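Local coordinates for sweet protein mabinlin-2 chain B (Capparis masaikai, PDB 2DS2) that serves as a heat-stable 2S albumin that stores nutrients in the seed and elicits a sweet taste, this chain being the larger of its two disulfide-linked chains, at residues B[30-34]-B[48-52]; B[23-27]-B[67-71]. All blocks are in the same frame, centred on the assembly; numbering follows the deposited sequence.

Overall arrangement
From the N terminus the chain runs through helix 6-14 into helix 22-36, which supplies one side of both contacts. Interaction 2 begins in its first turns, at 23-27, and is completed by the loop at 67-71, near the C terminus. Within that long loop, interaction 1 closes a shorter one: segment 30-34 meets 48-52 of helix 42-58, with 13 residues between them, 8 of them helical. The two contacts are therefore nested rather than crossed, and their centres lie about 9 Å apart. They also touch, since A52 CB is 3.7 Å from F69 CZ. Together they hold helix 22-36 against helix 42-58 and against the C-terminal loop, which carries a disulfide.

Interaction 1. Residues B[30-34]-B[48-52]; sequences AQQVL and LFDAA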
# COMPACT_ATOMS: atom_id res chain seq x y z
N ALA B 30 1.79 -3.57 -2.11
CA ALA B 30 1.42 -4.80 -1.42
C ALA B 30 2.20 -5.98 -1.97
O ALA B 30 2.68 -6.81 -1.21
CB ALA B 30 -0.08 -5.04 -1.56
N GLN B 31 2.31 -6.07 -3.29
CA GLN B 31 3.04 -7.18 -3.88
C GLN B 31 4.51 -7.14 -3.47
O GLN B 31 5.13 -8.19 -3.30
CB GLN B 31 2.92 -7.13 -5.40
CG GLN B 31 1.55 -7.54 -5.92
CD GLN B 31 1.14 -8.92 -5.43
OE1 GLN B 31 1.92 -9.87 -5.48
NE2 GLN B 31 -0.10 -9.03 -4.96
N GLN B 32 5.05 -5.93 -3.31
CA GLN B 32 6.45 -5.79 -2.91
C GLN B 32 6.67 -6.31 -1.51
O GLN B 32 7.70 -6.91 -1.22
CB GLN B 32 6.89 -4.32 -3.00
CG GLN B 32 7.19 -3.87 -4.42
CD GLN B 32 8.32 -4.67 -5.05
OE1 GLN B 32 9.45 -4.64 -4.56
NE2 GLN B 32 8.02 -5.39 -6.12
N VAL B 33 5.70 -6.07 -0.62
CA VAL B 33 5.84 -6.56 0.74
C VAL B 33 5.71 -8.08 0.74
O VAL B 33 6.46 -8.78 1.41
CB VAL B 33 4.77 -5.96 1.68
CG1 VAL B 33 4.92 -6.57 3.08
CG2 VAL B 33 4.92 -4.45 1.73
N LEU B 34 4.75 -8.59 -0.04
CA LEU B 34 4.54 -10.03 -0.14
C LEU B 34 5.81 -10.72 -0.64
O LEU B 34 6.24 -11.74 -0.10
CB LEU B 34 3.38 -10.34 -1.10
CG LEU B 34 2.98 -11.81 -1.34
CD1 LEU B 34 3.99 -12.53 -2.21
CD2 LEU B 34 2.81 -12.51 -0.00
N LEU B 48 -2.10 -8.05 5.18
CA LEU B 48 -1.21 -7.27 4.32
C LEU B 48 -2.06 -6.52 3.29
O LEU B 48 -2.00 -5.30 3.19
CB LEU B 48 -0.24 -8.22 3.61
CG LEU B 48 0.82 -7.66 2.65
CD1 LEU B 48 1.80 -8.76 2.32
CD2 LEU B 48 0.18 -7.15 1.37
N PHE B 49 -2.87 -7.27 2.55
CA PHE B 49 -3.71 -6.65 1.53
C PHE B 49 -4.81 -5.75 2.08
O PHE B 49 -5.18 -4.76 1.44
CB PHE B 49 -4.29 -7.74 0.62
CG PHE B 49 -3.30 -8.27 -0.37
CD1 PHE B 49 -3.07 -7.59 -1.56
CD2 PHE B 49 -2.53 -9.39 -0.08
CE1 PHE B 49 -2.10 -8.03 -2.46
CE2 PHE B 49 -1.56 -9.84 -0.97
CZ PHE B 49 -1.34 -9.16 -2.16
N ASP B 50 -5.32 -6.07 3.27
CA ASP B 50 -6.34 -5.22 3.88
C ASP B 50 -5.71 -3.86 4.15
O ASP B 50 -6.31 -2.82 3.90
CB ASP B 50 -6.83 -5.81 5.21
CG ASP B 50 -7.94 -6.81 5.01
OD1 ASP B 50 -8.35 -7.44 6.01
OD2 ASP B 50 -8.42 -6.95 3.87
N ALA B 51 -4.49 -3.88 4.68
CA ALA B 51 -3.76 -2.65 5.00
C ALA B 51 -3.58 -1.80 3.74
O ALA B 51 -3.84 -0.60 3.75
CB ALA B 51 -2.40 -2.99 5.62
N ALA B 52 -3.13 -2.43 2.66
CA ALA B 52 -2.91 -1.73 1.40
C ALA B 52 -4.21 -1.16 0.86
O ALA B 52 -4.28 0.02 0.52
CB ALA B 52 -2.27 -2.66 0.37
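A30 and A52, with CA atoms 6.0 Å apart, mark the closest backbone approach of 30-34 to 48-52, two helical segments that run roughly antiparallel (154° between their directions) with axes 10.0 Å apart. Small residues allow this approach: A30 CB touches A52 CB and lies 3.7 Å from F49 CE1. L48 reaches across with both branches. Its CG stands anti to the backbone N (chi1 -179°), which carries the forked end over the facing helix. Branch CD2 meets A30 CB at 3.6 Å, whereas CD1 lies 3.9 Å from V33 CG1 and also packs against L34 CB. The two methyls thus sit by opposite ends of one helical hydrogen bond, L34 N to A30 O, with CD2 near the acceptor and CD1 near the donor. CD2 also leans over one face of the neighbouring F49 ring, displaced toward its rim.

The edge of that ring receives Q31. Bent at chi2 (-56°), the Q31 chain turns its amide back toward helix 42-58, so NE2 comes within 3.1 Å of F49 CZ, close to the ring plane. This position, at the C-H edge and not above the face, is evidence against an N-H to pi bond. Replacing F49 by an alanine here removes the ring and would probably open a gap beside A30 CB and L48 CD2, leaving the Q31 amide without the edge it lies against and freer to turn. Beyond the two segments, I39 touches both L34 and L48, and an apolar side chain of another protein chain packs on L48.

The pairs that meet between the helices are chiefly methyl and aromatic carbons; cohesion here therefore rests on burial and fit of apolar shapes, with Q31 the polar fringe.

Interaction 2. Residues B[23-27]-B[67-71]; sequences CPVLR and CPFRA
F69 offers one face of its ring to R27, whose CD sits 3.7 Å from the ring centroid and 27° off the normal, a CH-pi contact shifted toward the rim where CG and CD1 lie. At the ring's edge, near its plane, L26 CB approaches CE2 at 4.0 Å, while C23 O comes obliquely to the same carbon. The R27 guanidinium is not stacked on the ring: the two planes are 66° apart, and F69 CB lies at the edge of the guanidinium, in its plane. It is thus the aliphatic stem that covers the aromatic face. R27 CG stands anti to the backbone N, and a bend at chi2 lays the chain across F69 and sends NE on toward R70.

Beyond the rim of the ring, the two segments are joined covalently. C23 SG and C67 SG are bonded at 2.0 Å with a C-S-S-C torsion of -88°, near the relaxed value, and L26 CD1 rests 4.2 Å from C67 SG. By sequence this is the link from the second cysteine of the C-X-C element to the last cysteine of the eight-cysteine motif of 2S albumins, within the helical prolamin-type fold. It fastens the start of helix 22-36 to the loop that follows helix 42-58. Helix 42-58 meets the same cluster: the R53 backbone hydrogen-bonds with that of C67, the R53 side chain touches F69, and L55 and P56 pack on L26.

At the outer end R27 NE lies 3.0 Å from R70 O. R27 NE also comes to 3.3 Å from R70 NH1, two donors on like-charged groups that cross at about a right angle. The closeness is probably unfavourable in itself, but the R70 side chain is exposed and poorly ordered, which makes its exact placing, and with it this approach, less certain.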
# COMPACT_ATOMS: atom_id res chain seq x y z
N CYS B 23 -4.86 3.18 -6.52
CA CYS B 23 -4.99 1.76 -6.23
C CYS B 23 -3.91 0.94 -6.93
O CYS B 23 -3.34 0.04 -6.32
CB CYS B 23 -6.39 1.26 -6.58
SG CYS B 23 -7.64 1.85 -5.39
N PRO B 24 -3.62 1.23 -8.21
CA PRO B 24 -2.58 0.43 -8.85
C PRO B 24 -1.21 0.50 -8.15
O PRO B 24 -0.50 -0.50 -8.09
CB PRO B 24 -2.55 0.96 -10.29
CG PRO B 24 -3.35 2.24 -10.26
CD PRO B 24 -4.38 2.01 -9.20
N VAL B 25 -0.83 1.66 -7.61
CA VAL B 25 0.46 1.72 -6.92
C VAL B 25 0.39 1.02 -5.57
O VAL B 25 1.39 0.46 -5.11
CB VAL B 25 0.98 3.17 -6.71
CG1 VAL B 25 1.08 3.88 -8.06
CG2 VAL B 25 0.10 3.93 -5.73
N LEU B 26 -0.78 1.03 -4.94
CA LEU B 26 -0.93 0.35 -3.65
C LEU B 26 -0.90 -1.16 -3.87
O LEU B 26 -0.41 -1.91 -3.03
CB LEU B 26 -2.24 0.77 -2.96
CG LEU B 26 -2.16 2.13 -2.26
CD1 LEU B 26 -3.53 2.57 -1.74
CD2 LEU B 26 -1.18 2.02 -1.10
N ARG B 27 -1.43 -1.61 -5.00
CA ARG B 27 -1.40 -3.03 -5.31
C ARG B 27 0.07 -3.44 -5.43
O ARG B 27 0.48 -4.48 -4.94
CB ARG B 27 -2.12 -3.30 -6.63
CG ARG B 27 -2.23 -4.77 -7.00
CD ARG B 27 -3.14 -5.51 -6.03
NE ARG B 27 -3.53 -6.82 -6.54
CZ ARG B 27 -2.67 -7.79 -6.83
NH1 ARG B 27 -1.37 -7.61 -6.66
NH2 ARG B 27 -3.11 -8.96 -7.29
N CYS B 67 -9.48 0.07 -1.86
CA CYS B 67 -9.22 -0.54 -3.16
C CYS B 67 -9.69 -1.98 -3.12
O CYS B 67 -9.32 -2.74 -2.24
CB CYS B 67 -7.72 -0.51 -3.49
SG CYS B 67 -6.98 1.15 -3.60
N PRO B 68 -10.55 -2.37 -4.07
CA PRO B 68 -11.03 -3.75 -4.07
C PRO B 68 -10.12 -4.73 -4.79
O PRO B 68 -10.58 -5.80 -5.21
CB PRO B 68 -12.39 -3.62 -4.75
CG PRO B 68 -12.12 -2.58 -5.79
CD PRO B 68 -11.32 -1.54 -5.01
N PHE B 69 -8.84 -4.41 -4.94
CA PHE B 69 -7.95 -5.32 -5.64
C PHE B 69 -7.75 -6.64 -4.92
O PHE B 69 -7.68 -6.70 -3.69
CB PHE B 69 -6.59 -4.66 -5.96
CG PHE B 69 -5.88 -4.05 -4.77
CD1 PHE B 69 -5.51 -4.82 -3.68
CD2 PHE B 69 -5.51 -2.71 -4.79
CE1 PHE B 69 -4.80 -4.26 -2.61
CE2 PHE B 69 -4.80 -2.14 -3.74
CZ PHE B 69 -4.44 -2.92 -2.65
N ARG B 70 -7.69 -7.71 -5.71
CA ARG B 70 -7.53 -9.07 -5.21
C ARG B 70 -6.14 -9.36 -4.63
O ARG B 70 -5.18 -8.66 -4.92
CB ARG B 70 -7.83 -10.07 -6.34
CG ARG B 70 -7.42 -9.58 -7.73
CD ARG B 70 -8.44 -8.58 -8.29
NE ARG B 70 -7.95 -7.88 -9.48
CZ ARG B 70 -6.96 -6.99 -9.46
NH1 ARG B 70 -6.35 -6.70 -8.33
NH2 ARG B 70 -6.58 -6.40 -10.59
N ALA B 71 -6.07 -10.41 -3.82
CA ALA B 71 -4.83 -10.82 -3.17
C ALA B 71 -4.14 -11.95 -3.94
O ALA B 71 -4.03 -13.06 -3.39
CB ALA B 71 -5.11 -11.26 -1.74